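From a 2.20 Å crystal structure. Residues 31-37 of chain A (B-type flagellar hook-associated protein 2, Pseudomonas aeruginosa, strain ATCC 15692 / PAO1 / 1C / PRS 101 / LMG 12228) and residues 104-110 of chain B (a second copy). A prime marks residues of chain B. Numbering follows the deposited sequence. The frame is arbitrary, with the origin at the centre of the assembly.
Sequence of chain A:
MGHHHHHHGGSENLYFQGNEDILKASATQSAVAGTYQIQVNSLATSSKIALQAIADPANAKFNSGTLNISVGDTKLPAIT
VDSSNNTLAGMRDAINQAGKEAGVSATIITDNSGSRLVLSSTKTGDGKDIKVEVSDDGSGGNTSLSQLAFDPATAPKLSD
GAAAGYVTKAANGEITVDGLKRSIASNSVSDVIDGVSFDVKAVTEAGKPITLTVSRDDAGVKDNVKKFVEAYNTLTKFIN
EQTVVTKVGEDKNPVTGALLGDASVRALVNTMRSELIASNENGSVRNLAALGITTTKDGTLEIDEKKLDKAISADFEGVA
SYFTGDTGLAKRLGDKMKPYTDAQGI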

# COMPACT_ATOMS: atom_id res chain seq x y z
N ALA A 31 41.88 -14.44 -24.04
CA ALA A 31 41.95 -15.09 -25.34
C ALA A 31 41.73 -14.05 -26.42
O ALA A 31 42.11 -12.89 -26.25
CB ALA A 31 40.92 -16.21 -25.44
N VAL A 32 41.11 -14.43 -27.53
CA VAL A 32 40.83 -13.47 -28.58
C VAL A 32 39.37 -13.55 -28.96
O VAL A 32 38.69 -14.51 -28.60
CB VAL A 32 41.71 -13.71 -29.83
CG1 VAL A 32 43.19 -13.67 -29.47
CG2 VAL A 32 41.34 -15.02 -30.50
N ALA A 33 38.89 -12.54 -29.67
CA ALA A 33 37.50 -12.54 -30.10
C ALA A 33 37.30 -13.58 -31.19
O ALA A 33 38.26 -13.98 -31.85
CB ALA A 33 37.08 -11.16 -30.58
N GLY A 34 36.07 -14.04 -31.35
CA GLY A 34 35.76 -15.03 -32.36
C GLY A 34 34.43 -15.71 -32.14
O GLY A 34 33.82 -15.58 -31.07
N THR A 35 33.97 -16.43 -33.15
CA THR A 35 32.70 -17.15 -33.08
C THR A 35 32.92 -18.60 -33.48
O THR A 35 33.73 -18.89 -34.36
CB THR A 35 31.64 -16.50 -33.97
OG1 THR A 35 30.53 -17.39 -34.12
CG2 THR A 35 32.21 -16.18 -35.34
N TYR A 36 32.22 -19.52 -32.84
CA TYR A 36 32.46 -20.94 -33.08
C TYR A 36 31.16 -21.73 -33.12
O TYR A 36 30.28 -21.55 -32.29
CB TYR A 36 33.37 -21.52 -32.00
CG TYR A 36 34.68 -20.79 -31.83
CD1 TYR A 36 35.78 -21.11 -32.62
CD2 TYR A 36 34.82 -19.77 -30.88
CE1 TYR A 36 36.99 -20.44 -32.47
CE2 TYR A 36 36.02 -19.10 -30.73
CZ TYR A 36 37.10 -19.44 -31.53
OH TYR A 36 38.30 -18.78 -31.38
N GLN A 37 31.05 -22.61 -34.11
CA GLN A 37 29.91 -23.50 -34.19
C GLN A 37 30.28 -24.82 -33.54
O GLN A 37 31.24 -25.49 -33.94
CB GLN A 37 29.48 -23.70 -35.64
CG GLN A 37 28.98 -22.43 -36.31
CD GLN A 37 27.70 -21.92 -35.67
OE1 GLN A 37 27.73 -20.99 -34.86
NE2 GLN A 37 26.57 -22.50 -36.05
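Chain B, residues 104-110: VSATIIT

Chain B lies on chain A as extended strand; the run from Ser105′ to Ile109′ is directed 56° away from that from Val32 to Tyr36. The two backbones are therefore oblique, and they diverge: the CA atoms of Val32 and Thr107′ are 6.8 Å apart, those of Tyr36 and Ile109′ 10.9 Å. No hydrogen bond crosses between the stretches; the contact, which buries 222 Å² summed over both sides, is made by packing, of side chains against side chains and against backbone.

The alternation of the strand sets the pattern on chain B. Ser105′, Thr107′ and Ile109′ direct their CA-to-CB bonds toward chain A, while Ala106′ and Ile108′ point away. Ser105′, at chi1 70° (p), brings OG to 4.2 Å from Ala33 O, too far for a hydrogen bond. Ala106′ still takes part through its backbone, its carbonyl O lying 3.5 Å from Val32 CG1.

On chain A, Val32 works at short range. It points toward chain B in a loop whose backbone is extended, and its m rotamer spreads the two methyls over the strand: CG1 reaches that carbonyl, and Val32 CG2 sits 3.8 Å from Thr107′ CB. Where the backbones have separated, a longer side chain spans the gap. Tyr36, with chi1 at -55° (m) and chi2 at -86°, extends its ring back along its own chain, placing OH 3.7 Å from Thr107′ CG2 and CE1 4.1 Å from Ile109′ CD1, an oblique apolar contact. Ile109′ adopts m for chi1 and t for chi2, an extended form that carries CD1 out to the ring. Thr107′, at chi1 -168° (t), offers CG2 to the tyrosine.

Gly34 does not touch chain B, but leaves room for Tyr36 OH. Its phi/psi of 163/168 would jam a CB against the preceding carbonyl O, and a CB here would also lie 3.2 Å from Tyr36 OH. The rule is economical: a short branched residue where backbones are near, an aromatic where they part, and glycine where a CB would crowd the hydroxyl.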

# COMPACT_ATOMS: atom_id res chain seq x y z
N VAL B 104 43.31 -8.60 -38.22
CA VAL B 104 43.62 -10.02 -38.28
C VAL B 104 44.02 -10.50 -36.89
O VAL B 104 44.96 -9.98 -36.29
CB VAL B 104 44.77 -10.32 -39.27
CG1 VAL B 104 45.15 -11.80 -39.21
CG2 VAL B 104 44.37 -9.91 -40.68
N SER B 105 43.28 -11.48 -36.39
CA SER B 105 43.57 -12.04 -35.08
C SER B 105 43.85 -13.52 -35.26
O SER B 105 43.66 -14.07 -36.34
CB SER B 105 42.41 -11.82 -34.11
OG SER B 105 41.29 -12.62 -34.47
N ALA B 106 44.31 -14.17 -34.20
CA ALA B 106 44.71 -15.57 -34.29
C ALA B 106 44.52 -16.30 -32.97
O ALA B 106 44.60 -15.71 -31.90
CB ALA B 106 46.16 -15.67 -34.74
N THR B 107 44.27 -17.60 -33.06
CA THR B 107 44.17 -18.44 -31.88
C THR B 107 44.62 -19.85 -32.23
O THR B 107 45.01 -20.13 -33.36
CB THR B 107 42.73 -18.48 -31.34
OG1 THR B 107 42.71 -19.08 -30.04
CG2 THR B 107 41.82 -19.28 -32.27
N ILE B 108 44.57 -20.74 -31.24
CA ILE B 108 44.98 -22.13 -31.43
C ILE B 108 43.78 -23.02 -31.12
O ILE B 108 43.05 -22.77 -30.16
CB ILE B 108 46.18 -22.51 -30.53
CG1 ILE B 108 47.31 -21.49 -30.66
CG2 ILE B 108 46.69 -23.91 -30.88
CD1 ILE B 108 48.60 -21.91 -30.00
N ILE B 109 43.58 -24.04 -31.94
CA ILE B 109 42.49 -24.98 -31.71
C ILE B 109 43.06 -26.39 -31.66
O ILE B 109 43.79 -26.81 -32.56
CB ILE B 109 41.40 -24.89 -32.81
CG1 ILE B 109 40.53 -23.66 -32.59
CG2 ILE B 109 40.51 -26.13 -32.79
CD1 ILE B 109 39.36 -23.56 -33.55
N THR B 110 42.73 -27.11 -30.60
CA THR B 110 43.27 -28.44 -30.37
C THR B 110 42.20 -29.49 -30.64
O THR B 110 41.22 -29.61 -29.91
CB THR B 110 43.80 -28.59 -28.93
OG1 THR B 110 44.66 -27.49 -28.61
CG2 THR B 110 44.57 -29.90 -28.77